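Local coordinates for protein Vv2_1132 (Vibrio vulnificus CMCP6, PDB 5Y9S) that probably regulates transcription as a tetrameric LysR-type factor, joining a helix-turn-helix DNA-binding region to an effector-binding-type domain of periplasmic-binding-protein kind, at residues A141-L146 with L282-T287; V183-P188 with A249-H254; F11-D16 with S41-A46. All blocks are in the same frame, centred on the assembly; numbering follows the deposited sequence.

Contact 1: A141-L146 with L282-T287; sequences AHFQML and LCYRST
One face of the Tyr284 ring receives the edge of Phe143: Phe143 CE1 stands 3.8 Å above the Tyr284 plane, over the centre of that ring, and Phe143 CZ lies 3.9 Å from Tyr284 CZ. The ring planes are inclined at 60° and the centroids are 5.0 Å apart, which makes this an edge-to-face pair in which the C-H edge of phenylalanine meets the pi cloud of tyrosine. The Phe143 side chain also touches Leu154, Leu168 and Leu172, and a further edge-to-face partner, Tyr61, comes from the second subunit. A large, wholly apolar ring suits such a site, since it meets its own domain and the neighbouring chain at once. Phe143 CG lies anti to the carbonyl carbon (chi1 -74°), and the ring beyond it reaches the strand although the CB does not head straight there. Next to the ring pair, Leu146, whose CB heads toward the strand, crosses the Tyr284 side chain at about a right angle, its CD1 3.7 Å from Tyr284 CB. A branched leucine fills this buried place without leaving a polar atom to satisfy. The contact lays helix 139-147 against strand 277-286 of the mixed sheet in a LysR substrate-binding domain, a fold of the periplasmic-binding-protein type; the local axes pass 8.3 Å apart at 41°. No hydrogen bond joins the two segments. Their backbones come nearest, by CA atoms, at Leu146 and Ser286, where the small serine lets Leu146 O approach Ser286 CB to 3.6 Å, while Ser286 OG turns to Thr288 OG1. Arg285, whose CB points away from the helix, sends its guanidinium to Glu173 and Asp295, and meets the Trp298 ring in a cation-pi contact.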
ATOM      1  N   ALA D 141      -6.880 -15.851  19.992  1.00 24.57           N
ATOM      2  CA  ALA D 141      -7.665 -14.713  19.503  1.00 25.35           C
ATOM      3  C   ALA D 141      -9.043 -14.663  20.162  1.00 15.50           C
ATOM      4  O   ALA D 141      -9.519 -13.585  20.535  1.00 25.24           O
ATOM      5  CB  ALA D 141      -7.802 -14.774  17.980  1.00 16.13           C
ATOM      6  N   HIS D 142      -9.688 -15.827  20.329  1.00 20.27           N
ATOM      7  CA  HIS D 142     -11.056 -15.868  20.853  1.00 19.06           C
ATOM      8  C   HIS D 142     -11.102 -15.613  22.346  1.00 23.48           C
ATOM      9  O   HIS D 142     -12.044 -14.983  22.831  1.00 30.22           O
ATOM     10  CB  HIS D 142     -11.712 -17.207  20.544  1.00 13.93           C
ATOM     11  CG  HIS D 142     -11.852 -17.485  19.078  1.00 26.05           C
ATOM     12  ND1 HIS D 142     -11.921 -18.761  18.563  1.00 25.45           N
ATOM     13  CD2 HIS D 142     -11.950 -16.646  18.021  1.00 24.76           C
ATOM     14  CE1 HIS D 142     -12.057 -18.697  17.251  1.00 29.42           C
ATOM     15  NE2 HIS D 142     -12.075 -17.426  16.896  1.00 25.53           N
ATOM     16  N   PHE D 143     -10.126 -16.126  23.100  1.00 24.44           N
ATOM     17  CA  PHE D 143     -10.020 -15.712  24.499  1.00 29.03           C
ATOM     18  C   PHE D 143      -9.914 -14.196  24.584  1.00 30.67           C
ATOM     19  O   PHE D 143     -10.606 -13.561  25.385  1.00 23.95           O
ATOM     20  CB  PHE D 143      -8.808 -16.365  25.177  1.00 26.03           C
ATOM     21  CG  PHE D 143      -8.989 -17.824  25.492  1.00 28.33           C
ATOM     22  CD1 PHE D 143     -10.199 -18.454  25.268  1.00 27.95           C
ATOM     23  CD2 PHE D 143      -7.941 -18.563  26.020  1.00 27.97           C
ATOM     24  CE1 PHE D 143     -10.365 -19.804  25.567  1.00 30.95           C
ATOM     25  CE2 PHE D 143      -8.099 -19.910  26.324  1.00 25.86           C
ATOM     26  CZ  PHE D 143      -9.307 -20.534  26.098  1.00 23.94           C
ATOM     27  N   GLN D 144      -9.075 -13.599  23.727  1.00 26.22           N
ATOM     28  CA  GLN D 144      -8.913 -12.149  23.722  1.00 22.87           C
ATOM     29  C   GLN D 144     -10.239 -11.456  23.424  1.00 29.12           C
ATOM     30  O   GLN D 144     -10.550 -10.416  24.017  1.00 28.52           O
ATOM     31  CB  GLN D 144      -7.840 -11.747  22.700  1.00 30.76           C
ATOM     32  CG  GLN D 144      -7.297 -10.339  22.866  1.00 35.00           C
ATOM     33  CD  GLN D 144      -6.541 -10.182  24.177  1.00 45.77           C
ATOM     34  OE1 GLN D 144      -5.614 -10.964  24.480  1.00 44.76           O
ATOM     35  NE2 GLN D 144      -6.936  -9.173  24.972  1.00 26.23           N
ATOM     36  N   MET D 145     -11.039 -12.020  22.513  1.00 28.21           N
ATOM     37  CA  MET D 145     -12.338 -11.409  22.230  1.00 27.64           C
ATOM     38  C   MET D 145     -13.273 -11.519  23.426  1.00 19.37           C
ATOM     39  O   MET D 145     -14.068 -10.608  23.675  1.00 31.97           O
ATOM     40  CB  MET D 145     -13.002 -12.034  21.008  1.00 17.95           C
ATOM     41  CG  MET D 145     -12.459 -11.554  19.701  1.00 26.73           C
ATOM     42  SD  MET D 145     -12.591 -12.896  18.516  1.00 30.95           S
ATOM     43  CE  MET D 145     -14.220 -12.622  17.900  1.00 27.35           C
ATOM     44  N   LEU D 146     -13.229 -12.637  24.155  1.00 24.97           N
ATOM     45  CA  LEU D 146     -14.030 -12.731  25.371  1.00 26.16           C
ATOM     46  C   LEU D 146     -13.669 -11.599  26.330  1.00 34.90           C
ATOM     47  O   LEU D 146     -14.549 -10.873  26.809  1.00 40.58           O
ATOM     48  CB  LEU D 146     -13.834 -14.102  26.020  1.00 24.31           C
ATOM     49  CG  LEU D 146     -14.539 -15.274  25.320  1.00 27.70           C
ATOM     50  CD1 LEU D 146     -14.437 -16.526  26.147  1.00 39.98           C
ATOM     51  CD2 LEU D 146     -15.994 -14.970  25.066  1.00 19.45           C
ATOM     52  N   LEU D 282     -16.368 -27.627  25.013  1.00 29.74           N
ATOM     53  CA  LEU D 282     -16.417 -26.651  26.086  1.00 32.20           C
ATOM     54  C   LEU D 282     -17.106 -25.388  25.605  1.00 33.56           C
ATOM     55  O   LEU D 282     -17.067 -25.056  24.418  1.00 35.90           O
ATOM     56  CB  LEU D 282     -15.007 -26.316  26.581  1.00 24.06           C
ATOM     57  CG  LEU D 282     -14.261 -27.594  26.958  1.00 30.20           C
ATOM     58  CD1 LEU D 282     -12.822 -27.331  27.340  1.00 36.12           C
ATOM     59  CD2 LEU D 282     -15.019 -28.278  28.080  1.00 31.60           C
ATOM     60  N   CYS D 283     -17.757 -24.700  26.538  1.00 31.50           N
ATOM     61  CA  CYS D 283     -18.224 -23.343  26.313  1.00 29.98           C
ATOM     62  C   CYS D 283     -17.524 -22.426  27.306  1.00 34.02           C
ATOM     63  O   CYS D 283     -17.566 -22.671  28.516  1.00 43.58           O
ATOM     64  CB  CYS D 283     -19.739 -23.242  26.450  1.00 29.85           C
ATOM     65  SG  CYS D 283     -20.329 -21.582  26.051  1.00 41.24           S
ATOM     66  N   TYR D 284     -16.877 -21.383  26.790  1.00 24.31           N
ATOM     67  CA  TYR D 284     -16.159 -20.380  27.562  1.00 26.02           C
ATOM     68  C   TYR D 284     -16.914 -19.062  27.577  1.00 36.03           C
ATOM     69  O   TYR D 284     -17.566 -18.696  26.592  1.00 39.46           O
ATOM     70  CB  TYR D 284     -14.782 -20.105  26.974  1.00 17.90           C
ATOM     71  CG  TYR D 284     -13.759 -21.154  27.249  1.00 30.00           C
ATOM     72  CD1 TYR D 284     -12.982 -21.099  28.392  1.00 27.31           C
ATOM     73  CD2 TYR D 284     -13.528 -22.177  26.338  1.00 30.34           C
ATOM     74  CE1 TYR D 284     -12.016 -22.048  28.636  1.00 35.09           C
ATOM     75  CE2 TYR D 284     -12.563 -23.130  26.575  1.00 35.98           C
ATOM     76  CZ  TYR D 284     -11.815 -23.066  27.729  1.00 42.73           C
ATOM     77  OH  TYR D 284     -10.855 -24.021  27.978  1.00 52.70           O
ATOM     78  N   ARG D 285     -16.776 -18.322  28.681  1.00 31.89           N
ATOM     79  CA  ARG D 285     -17.353 -16.986  28.778  1.00 30.65           C
ATOM     80  C   ARG D 285     -16.446 -16.087  29.610  1.00 37.17           C
ATOM     81  O   ARG D 285     -15.522 -16.549  30.282  1.00 43.64           O
ATOM     82  CB  ARG D 285     -18.764 -17.035  29.361  1.00 25.21           C
ATOM     83  CG  ARG D 285     -18.803 -17.048  30.873  1.00 36.48           C
ATOM     84  CD  ARG D 285     -20.160 -16.569  31.402  1.00 41.06           C
ATOM     85  NE  ARG D 285     -20.471 -17.182  32.691  1.00 43.37           N
ATOM     86  CZ  ARG D 285     -21.677 -17.187  33.254  1.00 45.40           C
ATOM     87  NH1 ARG D 285     -22.710 -16.602  32.656  1.00 43.62           N
ATOM     88  NH2 ARG D 285     -21.847 -17.787  34.423  1.00 46.06           N
ATOM     89  N   SER D 286     -16.716 -14.783  29.550  1.00 37.46           N
ATOM     90  CA  SER D 286     -15.971 -13.804  30.326  1.00 34.64           C
ATOM     91  C   SER D 286     -16.551 -13.675  31.724  1.00 40.14           C
ATOM     92  O   SER D 286     -17.772 -13.610  31.899  1.00 38.62           O
ATOM     93  CB  SER D 286     -15.993 -12.427  29.663  1.00 36.58           C
ATOM     94  OG  SER D 286     -15.267 -11.506  30.459  1.00 35.51           O
ATOM     95  N   THR D 287     -15.662 -13.599  32.719  1.00 41.23           N
ATOM     96  CA  THR D 287     -16.120 -13.412  34.093  1.00 44.24           C
ATOM     97  C   THR D 287     -16.669 -12.006  34.324  1.00 39.60           C
ATOM     98  O   THR D 287     -17.590 -11.835  35.128  1.00 47.33           O
ATOM     99  CB  THR D 287     -14.987 -13.720  35.072  1.00 40.80           C
ATOM    100  OG1 THR D 287     -13.843 -12.934  34.731  1.00 44.92           O
ATOM    101  CG2 THR D 287     -14.606 -15.201  35.007  1.00 32.03           C
TER

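Contact 2: V183-P188 with A249-H254; sequences VPVVAP and AWVPMH
Ala249 O takes the N-H of Val185 at 2.7 Å, with the donor nearly along the C=O axis, and also a CA-H...O contact from Pro184 CA at 3.2 Å. Ala249 N returns a longer bond to Val185 O, 3.2 Å. One pair further, Val183 and Val251 exchange two more bonds; Val183 N stands 39° above the carbonyl plane of Val251. Proline fits at Pro184, a non-hydrogen-bonded pair with Trp250, because this pair needs no N-H toward Trp250; the Pro184 backbone bonds instead with Ala268. Its CA comes within 4.1 Å of Trp250 CA, and its CB sits over the Trp250 six-membered ring, 3.5 Å from the centroid: a CH-pi contact on the indole face. Trp250 NE1 is meanwhile bonded to Trp275 O. This antiparallel pairing ties strand 172-186 to strand 248-252, which also runs parallel to strand 199-205, within the LysR substrate-binding domain. On the sheet face away from the indole lie Val183, Val185, Ala249 and Val251, beta-branched or small residues suited to a buried sheet. Val185 CG2 meets Val251 CG2 at 3.8 Å, helix 235-243 adds Leu238 beside Ala249 and Val251, and the bend at chi2 (-70°) brings Met253 SD to 4.0 Å from Val183 CG2.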
ATOM      1  N   VAL D 183     -15.432 -41.620  16.722  1.00 21.85           N
ATOM      2  CA  VAL D 183     -15.547 -43.041  16.376  1.00 23.69           C
ATOM      3  C   VAL D 183     -15.259 -43.289  14.907  1.00 22.51           C
ATOM      4  O   VAL D 183     -15.504 -42.414  14.071  1.00 21.98           O
ATOM      5  CB  VAL D 183     -16.931 -43.581  16.742  1.00 27.35           C
ATOM      6  CG1 VAL D 183     -17.181 -43.358  18.235  1.00 23.60           C
ATOM      7  CG2 VAL D 183     -18.012 -42.928  15.866  1.00 23.25           C
ATOM      8  N   PRO D 184     -14.713 -44.448  14.550  1.00 26.43           N
ATOM      9  CA  PRO D 184     -14.524 -44.769  13.129  1.00 23.94           C
ATOM     10  C   PRO D 184     -15.841 -45.246  12.532  1.00 23.67           C
ATOM     11  O   PRO D 184     -16.507 -46.118  13.095  1.00 36.78           O
ATOM     12  CB  PRO D 184     -13.481 -45.887  13.155  1.00 25.22           C
ATOM     13  CG  PRO D 184     -13.735 -46.582  14.477  1.00 28.65           C
ATOM     14  CD  PRO D 184     -14.204 -45.510  15.439  1.00 23.64           C
ATOM     15  N   VAL D 185     -16.225 -44.660  11.397  1.00 23.37           N
ATOM     16  CA  VAL D 185     -17.462 -45.014  10.711  1.00 23.97           C
ATOM     17  C   VAL D 185     -17.162 -45.410   9.274  1.00 29.26           C
ATOM     18  O   VAL D 185     -16.140 -45.026   8.695  1.00 23.59           O
ATOM     19  CB  VAL D 185     -18.495 -43.870  10.716  1.00 25.28           C
ATOM     20  CG1 VAL D 185     -19.009 -43.612  12.139  1.00 27.55           C
ATOM     21  CG2 VAL D 185     -17.895 -42.620  10.057  1.00 22.66           C
ATOM     22  N   VAL D 186     -18.101 -46.166   8.694  1.00 25.09           N
ATOM     23  CA  VAL D 186     -17.947 -46.718   7.353  1.00 25.64           C
ATOM     24  C   VAL D 186     -19.329 -46.974   6.775  1.00 27.51           C
ATOM     25  O   VAL D 186     -20.289 -47.222   7.510  1.00 28.06           O
ATOM     26  CB  VAL D 186     -17.089 -48.011   7.385  1.00 29.72           C
ATOM     27  CG1 VAL D 186     -17.822 -49.121   8.075  1.00 26.93           C
ATOM     28  CG2 VAL D 186     -16.682 -48.421   5.988  1.00 38.98           C
ATOM     29  N   ALA D 187     -19.431 -46.912   5.449  1.00 27.37           N
ATOM     30  CA  ALA D 187     -20.687 -47.254   4.802  1.00 27.07           C
ATOM     31  C   ALA D 187     -20.962 -48.747   4.994  1.00 34.46           C
ATOM     32  O   ALA D 187     -20.025 -49.551   5.038  1.00 28.39           O
ATOM     33  CB  ALA D 187     -20.649 -46.895   3.313  1.00 27.05           C
ATOM     34  N   PRO D 188     -22.227 -49.143   5.154  1.00 36.22           N
ATOM     35  CA  PRO D 188     -22.512 -50.556   5.457  1.00 36.97           C
ATOM     36  C   PRO D 188     -21.970 -51.525   4.424  1.00 35.68           C
ATOM     37  O   PRO D 188     -21.526 -52.622   4.785  1.00 44.36           O
ATOM     38  CB  PRO D 188     -24.043 -50.589   5.521  1.00 37.92           C
ATOM     39  CG  PRO D 188     -24.416 -49.201   5.946  1.00 40.73           C
ATOM     40  CD  PRO D 188     -23.434 -48.303   5.250  1.00 37.89           C
ATOM     41  N   ALA D 249     -13.692 -43.076   8.171  1.00 21.70           N
ATOM     42  CA  ALA D 249     -13.436 -41.787   8.802  1.00 23.32           C
ATOM     43  C   ALA D 249     -13.630 -41.905  10.308  1.00 30.36           C
ATOM     44  O   ALA D 249     -14.522 -42.626  10.775  1.00 21.63           O
ATOM     45  CB  ALA D 249     -14.375 -40.709   8.243  1.00 20.49           C
ATOM     46  N   TRP D 250     -12.775 -41.215  11.067  1.00 23.49           N
ATOM     47  CA  TRP D 250     -12.978 -41.018  12.503  1.00 20.40           C
ATOM     48  C   TRP D 250     -13.675 -39.673  12.687  1.00 19.85           C
ATOM     49  O   TRP D 250     -13.142 -38.631  12.283  1.00 19.13           O
ATOM     50  CB  TRP D 250     -11.652 -41.064  13.278  1.00 20.19           C
ATOM     51  CG  TRP D 250     -11.265 -42.470  13.775  1.00 25.97           C
ATOM     52  CD1 TRP D 250     -11.370 -42.958  15.055  1.00 27.58           C
ATOM     53  CD2 TRP D 250     -10.740 -43.545  12.985  1.00 21.43           C
ATOM     54  NE1 TRP D 250     -10.951 -44.269  15.096  1.00 33.99           N
ATOM     55  CE2 TRP D 250     -10.547 -44.646  13.841  1.00 27.29           C
ATOM     56  CE3 TRP D 250     -10.413 -43.680  11.634  1.00 24.52           C
ATOM     57  CZ2 TRP D 250     -10.045 -45.868  13.389  1.00 22.78           C
ATOM     58  CZ3 TRP D 250      -9.905 -44.900  11.182  1.00 22.01           C
ATOM     59  CH2 TRP D 250      -9.735 -45.969  12.052  1.00 22.71           C
ATOM     60  N   VAL D 251     -14.873 -39.702  13.265  1.00 20.23           N
ATOM     61  CA  VAL D 251     -15.707 -38.504  13.388  1.00 19.85           C
ATOM     62  C   VAL D 251     -16.380 -38.498  14.747  1.00 26.22           C
ATOM     63  O   VAL D 251     -16.680 -39.546  15.339  1.00 20.90           O
ATOM     64  CB  VAL D 251     -16.788 -38.431  12.288  1.00 27.92           C
ATOM     65  CG1 VAL D 251     -16.163 -38.298  10.912  1.00 20.91           C
ATOM     66  CG2 VAL D 251     -17.734 -39.646  12.368  1.00 21.00           C
ATOM     67  N   PRO D 252     -16.632 -37.305  15.266  1.00 25.64           N
ATOM     68  CA  PRO D 252     -17.336 -37.187  16.547  1.00 25.13           C
ATOM     69  C   PRO D 252     -18.745 -37.748  16.440  1.00 20.84           C
ATOM     70  O   PRO D 252     -19.405 -37.606  15.411  1.00 20.85           O
ATOM     71  CB  PRO D 252     -17.352 -35.674  16.800  1.00 23.96           C
ATOM     72  CG  PRO D 252     -16.188 -35.162  16.038  1.00 25.35           C
ATOM     73  CD  PRO D 252     -16.068 -36.024  14.819  1.00 21.34           C
ATOM     74  N   MET D 253     -19.197 -38.395  17.519  1.00 21.50           N
ATOM     75  CA  MET D 253     -20.548 -38.948  17.513  1.00 24.65           C
ATOM     76  C   MET D 253     -21.585 -37.900  17.153  1.00 22.10           C
ATOM     77  O   MET D 253     -22.525 -38.194  16.420  1.00 24.41           O
ATOM     78  CB  MET D 253     -20.912 -39.568  18.876  1.00 22.98           C
ATOM     79  CG  MET D 253     -20.398 -40.971  19.118  1.00 26.72           C
ATOM     80  SD  MET D 253     -21.266 -42.156  18.092  1.00 34.61           S
ATOM     81  CE  MET D 253     -22.955 -42.022  18.622  1.00 37.06           C
ATOM     82  N   HIS D 254     -21.439 -36.667  17.646  1.00 25.39           N
ATOM     83  CA  HIS D 254     -22.547 -35.726  17.493  1.00 34.19           C
ATOM     84  C   HIS D 254     -22.779 -35.311  16.042  1.00 37.05           C
ATOM     85  O   HIS D 254     -23.839 -34.753  15.726  1.00 39.95           O
ATOM     86  CB  HIS D 254     -22.328 -34.483  18.369  1.00 32.92           C
ATOM     87  CG  HIS D 254     -21.392 -33.478  17.779  1.00 20.31           C
ATOM     88  ND1 HIS D 254     -20.042 -33.462  18.055  1.00 21.29           N
ATOM     89  CD2 HIS D 254     -21.616 -32.453  16.925  1.00 19.86           C
ATOM     90  CE1 HIS D 254     -19.474 -32.462  17.399  1.00 24.83           C
ATOM     91  NE2 HIS D 254     -20.406 -31.839  16.700  1.00 21.52           N
TER

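Contact 3: F11-D16 with S41-A46; sequences FKWLED and SRRIQA
Arg43 leaves its helix toward Asp16 and Trp13, and its CB lies 4.1 Å from Trp13 CD1. CB, CG and CD all pass near Asp16 OD2: CG lies anti to the carbonyl carbon, a bend at chi2 sets CD beside the oxygen, and one at chi3 then places NE. The guanidinium presents its NE and NH2 side to Asp16, the two planes only 12° apart. NH2 gives a nearly straight bond to the syn lone pair of Asp16 OD1, 2.6 Å long at 177°. NE faces OD2 in the same salt bridge, though the modelled length there is too short to trust. Lys12 CD lies over one guanidinium face, toward the rim, 3.5 Å from Arg43 NH1, so the aliphatic part of the lysine does the touching. Asp16 OD1 also forms a salt bridge with Arg33 NE; the shared carboxylate probably offsets the closeness of the two guanidiniums. Alanine suits the next turn, being small enough for Ala46 CB to come within 3.4 Å of Trp13 CZ2. The indole also meets Trp50 and Leu47. Segments 11-16 and 41-46, on helices 11-22 and 37-51, cross at -106° in the LysR helix-turn-helix region, where 37-51, following helix 26-32, is probably the recognition helix. Elsewhere on helix 11-22, Phe11 and Leu14 pack on the long helix 67-90, while Pro8 of the third subunit lies against Lys12.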
ATOM      1  N   PHE D  11     -12.723   9.360  -3.406  1.00 28.84           N
ATOM      2  CA  PHE D  11     -12.528   7.941  -3.152  1.00 16.16           C
ATOM      3  C   PHE D  11     -13.379   7.088  -4.079  1.00 13.27           C
ATOM      4  O   PHE D  11     -12.912   6.054  -4.579  1.00 17.74           O
ATOM      5  CB  PHE D  11     -12.834   7.655  -1.679  1.00 33.16           C
ATOM      6  CG  PHE D  11     -13.089   6.212  -1.373  1.00 41.44           C
ATOM      7  CD1 PHE D  11     -12.041   5.358  -1.114  1.00 33.59           C
ATOM      8  CD2 PHE D  11     -14.388   5.711  -1.320  1.00 44.47           C
ATOM      9  CE1 PHE D  11     -12.276   4.022  -0.823  1.00 30.47           C
ATOM     10  CE2 PHE D  11     -14.623   4.376  -1.041  1.00 36.24           C
ATOM     11  CZ  PHE D  11     -13.563   3.531  -0.789  1.00 27.27           C
ATOM     12  N   LYS D  12     -14.634   7.489  -4.331  1.00 12.78           N
ATOM     13  CA  LYS D  12     -15.496   6.555  -5.056  1.00 16.11           C
ATOM     14  C   LYS D  12     -15.180   6.481  -6.552  1.00 15.71           C
ATOM     15  O   LYS D  12     -15.651   5.551  -7.214  1.00 22.36           O
ATOM     16  CB  LYS D  12     -16.984   6.875  -4.838  1.00 29.10           C
ATOM     17  CG  LYS D  12     -17.328   8.322  -4.644  1.00 33.08           C
ATOM     18  CD  LYS D  12     -18.806   8.470  -4.328  1.00 45.45           C
ATOM     19  CE  LYS D  12     -19.070   8.374  -2.812  1.00 50.94           C
ATOM     20  NZ  LYS D  12     -20.531   8.260  -2.476  1.00 48.71           N
ATOM     21  N   TRP D  13     -14.380   7.413  -7.091  1.00 19.65           N
ATOM     22  CA  TRP D  13     -13.835   7.275  -8.452  1.00 13.39           C
ATOM     23  C   TRP D  13     -13.132   5.930  -8.639  1.00 15.17           C
ATOM     24  O   TRP D  13     -13.178   5.330  -9.726  1.00 15.48           O
ATOM     25  CB  TRP D  13     -12.823   8.395  -8.732  1.00 13.11           C
ATOM     26  CG  TRP D  13     -13.405   9.774  -8.804  1.00 13.61           C
ATOM     27  CD1 TRP D  13     -14.733  10.107  -8.904  1.00 14.19           C
ATOM     28  CD2 TRP D  13     -12.677  11.020  -8.781  1.00 13.65           C
ATOM     29  NE1 TRP D  13     -14.863  11.473  -8.961  1.00 19.82           N
ATOM     30  CE2 TRP D  13     -13.623  12.057  -8.881  1.00 14.25           C
ATOM     31  CE3 TRP D  13     -11.328  11.350  -8.683  1.00 18.05           C
ATOM     32  CZ2 TRP D  13     -13.261  13.396  -8.885  1.00 15.09           C
ATOM     33  CZ3 TRP D  13     -10.965  12.680  -8.687  1.00 31.35           C
ATOM     34  CH2 TRP D  13     -11.931  13.691  -8.803  1.00 14.12           C
ATOM     35  N   LEU D  14     -12.477   5.442  -7.590  1.00 12.23           N
ATOM     36  CA  LEU D  14     -11.701   4.215  -7.710  1.00 11.84           C
ATOM     37  C   LEU D  14     -12.602   3.026  -7.991  1.00 12.05           C
ATOM     38  O   LEU D  14     -12.393   2.293  -8.961  1.00 21.42           O
ATOM     39  CB  LEU D  14     -10.894   3.991  -6.440  1.00 11.32           C
ATOM     40  CG  LEU D  14     -10.023   5.176  -6.067  1.00 19.94           C
ATOM     41  CD1 LEU D  14      -9.310   4.889  -4.767  1.00 18.03           C
ATOM     42  CD2 LEU D  14      -9.034   5.451  -7.162  1.00 18.44           C
ATOM     43  N   GLU D  15     -13.613   2.813  -7.157  1.00 13.98           N
ATOM     44  CA  GLU D  15     -14.549   1.728  -7.457  1.00 19.52           C
ATOM     45  C   GLU D  15     -15.318   2.027  -8.731  1.00 13.07           C
ATOM     46  O   GLU D  15     -15.603   1.109  -9.507  1.00 24.80           O
ATOM     47  CB  GLU D  15     -15.511   1.488  -6.285  1.00 25.82           C
ATOM     48  CG  GLU D  15     -14.927   1.844  -4.911  1.00 44.35           C
ATOM     49  CD  GLU D  15     -15.915   1.645  -3.749  1.00 61.63           C
ATOM     50  OE1 GLU D  15     -16.516   0.547  -3.673  1.00 71.46           O
ATOM     51  OE2 GLU D  15     -16.092   2.580  -2.918  1.00 53.37           O
ATOM     52  N   ASP D  16     -15.638   3.302  -8.981  1.00 19.31           N
ATOM     53  CA  ASP D  16     -16.200   3.673 -10.286  1.00 14.02           C
ATOM     54  C   ASP D  16     -15.328   3.130 -11.398  1.00 13.96           C
ATOM     55  O   ASP D  16     -15.802   2.440 -12.305  1.00 14.38           O
ATOM     56  CB  ASP D  16     -16.306   5.193 -10.426  1.00 14.30           C
ATOM     57  CG  ASP D  16     -17.410   5.777  -9.581  1.00 20.13           C
ATOM     58  OD1 ASP D  16     -18.236   4.989  -9.095  1.00 18.70           O
ATOM     59  OD2 ASP D  16     -17.450   7.014  -9.382  1.00 21.00           O
ATOM     60  N   SER D  41     -21.187   8.879 -15.473  1.00 18.92           N
ATOM     61  CA  SER D  41     -20.420   9.539 -16.529  1.00 23.67           C
ATOM     62  C   SER D  41     -19.643  10.721 -15.986  1.00 18.72           C
ATOM     63  O   SER D  41     -18.459  10.894 -16.297  1.00 18.32           O
ATOM     64  CB  SER D  41     -21.349  10.020 -17.638  1.00 20.16           C
ATOM     65  OG  SER D  41     -21.481   9.006 -18.591  1.00 38.52           O
ATOM     66  N   ARG D  42     -20.304  11.552 -15.180  1.00 18.92           N
ATOM     67  CA  ARG D  42     -19.647  12.728 -14.621  1.00 20.77           C
ATOM     68  C   ARG D  42     -18.529  12.329 -13.674  1.00 26.98           C
ATOM     69  O   ARG D  42     -17.503  13.017 -13.596  1.00 26.50           O
ATOM     70  CB  ARG D  42     -20.678  13.612 -13.916  1.00 30.82           C
ATOM     71  CG  ARG D  42     -20.275  15.076 -13.754  1.00 43.31           C
ATOM     72  CD  ARG D  42     -21.521  15.930 -13.492  1.00 51.31           C
ATOM     73  NE  ARG D  42     -22.354  16.079 -14.685  1.00 55.85           N
ATOM     74  CZ  ARG D  42     -23.625  15.691 -14.783  1.00 56.18           C
ATOM     75  NH1 ARG D  42     -24.231  15.116 -13.746  1.00 55.60           N
ATOM     76  NH2 ARG D  42     -24.296  15.889 -15.922  1.00 47.59           N
ATOM     77  N   ARG D  43     -18.686  11.206 -12.971  1.00 17.25           N
ATOM     78  CA  ARG D  43     -17.631  10.794 -12.061  1.00 20.66           C
ATOM     79  C   ARG D  43     -16.426  10.317 -12.849  1.00 21.41           C
ATOM     80  O   ARG D  43     -15.296  10.743 -12.586  1.00 15.57           O
ATOM     81  CB  ARG D  43     -18.141   9.715 -11.108  1.00 16.08           C
ATOM     82  CG  ARG D  43     -19.298  10.215 -10.223  1.00 27.93           C
ATOM     83  CD  ARG D  43     -19.195   9.783  -8.766  1.00 29.97           C
ATOM     84  NE  ARG D  43     -19.187   8.338  -8.643  1.00 28.72           N
ATOM     85  CZ  ARG D  43     -20.013   7.678  -7.851  1.00 25.18           C
ATOM     86  NH1 ARG D  43     -20.889   8.363  -7.144  1.00 25.38           N
ATOM     87  NH2 ARG D  43     -19.965   6.351  -7.772  1.00 20.77           N
ATOM     88  N   ILE D  44     -16.662   9.473 -13.860  1.00 19.83           N
ATOM     89  CA  ILE D  44     -15.580   8.964 -14.698  1.00 16.05           C
ATOM     90  C   ILE D  44     -14.831  10.116 -15.361  1.00 16.23           C
ATOM     91  O   ILE D  44     -13.596  10.097 -15.495  1.00 15.81           O
ATOM     92  CB  ILE D  44     -16.157   7.980 -15.727  1.00 16.51           C
ATOM     93  CG1 ILE D  44     -16.698   6.735 -14.997  1.00 19.18           C
ATOM     94  CG2 ILE D  44     -15.139   7.649 -16.801  1.00 16.49           C
ATOM     95  CD1 ILE D  44     -15.621   5.722 -14.607  1.00 16.89           C
ATOM     96  N   GLN D  45     -15.558  11.147 -15.767  1.00 16.89           N
ATOM     97  CA  GLN D  45     -14.920  12.279 -16.420  1.00 17.15           C
ATOM     98  C   GLN D  45     -14.081  13.078 -15.430  1.00 16.64           C
ATOM     99  O   GLN D  45     -12.942  13.441 -15.733  1.00 16.43           O
ATOM    100  CB  GLN D  45     -15.984  13.151 -17.085  1.00 20.17           C
ATOM    101  CG  GLN D  45     -15.570  14.589 -17.292  1.00 29.99           C
ATOM    102  CD  GLN D  45     -16.542  15.338 -18.200  1.00 31.57           C
ATOM    103  OE1 GLN D  45     -17.755  15.284 -17.995  1.00 35.57           O
ATOM    104  NE2 GLN D  45     -16.013  16.021 -19.212  1.00 44.12           N
ATOM    105  N   ALA D  46     -14.606  13.307 -14.219  1.00 20.05           N
ATOM    106  CA  ALA D  46     -13.811  13.979 -13.193  1.00 20.02           C
ATOM    107  C   ALA D  46     -12.544  13.193 -12.863  1.00 16.76           C
ATOM    108  O   ALA D  46     -11.474  13.784 -12.669  1.00 14.99           O
ATOM    109  CB  ALA D  46     -14.637  14.187 -11.930  1.00 16.35           C
TER

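Overall arrangement
Contacts 1 and 2 belong to the substrate-binding domain and contact 3 to the helix-turn-helix region. Strands 277-286 and 172-186, neighbours in one mixed sheet, connect the first two, whose centres are 30 Å apart and whose nearest atoms stay about 10 Å apart. Contact 3 closes earlier in the chain and lies farther off, its centre 44 Å from that of contact 1 and 56 Å from that of contact 2, on the other side of the chain's centre from the latter. Contacts 1 and 3, in two different domains, each lie beside another subunit, the second and the third respectively; contact 2 meets no other chain.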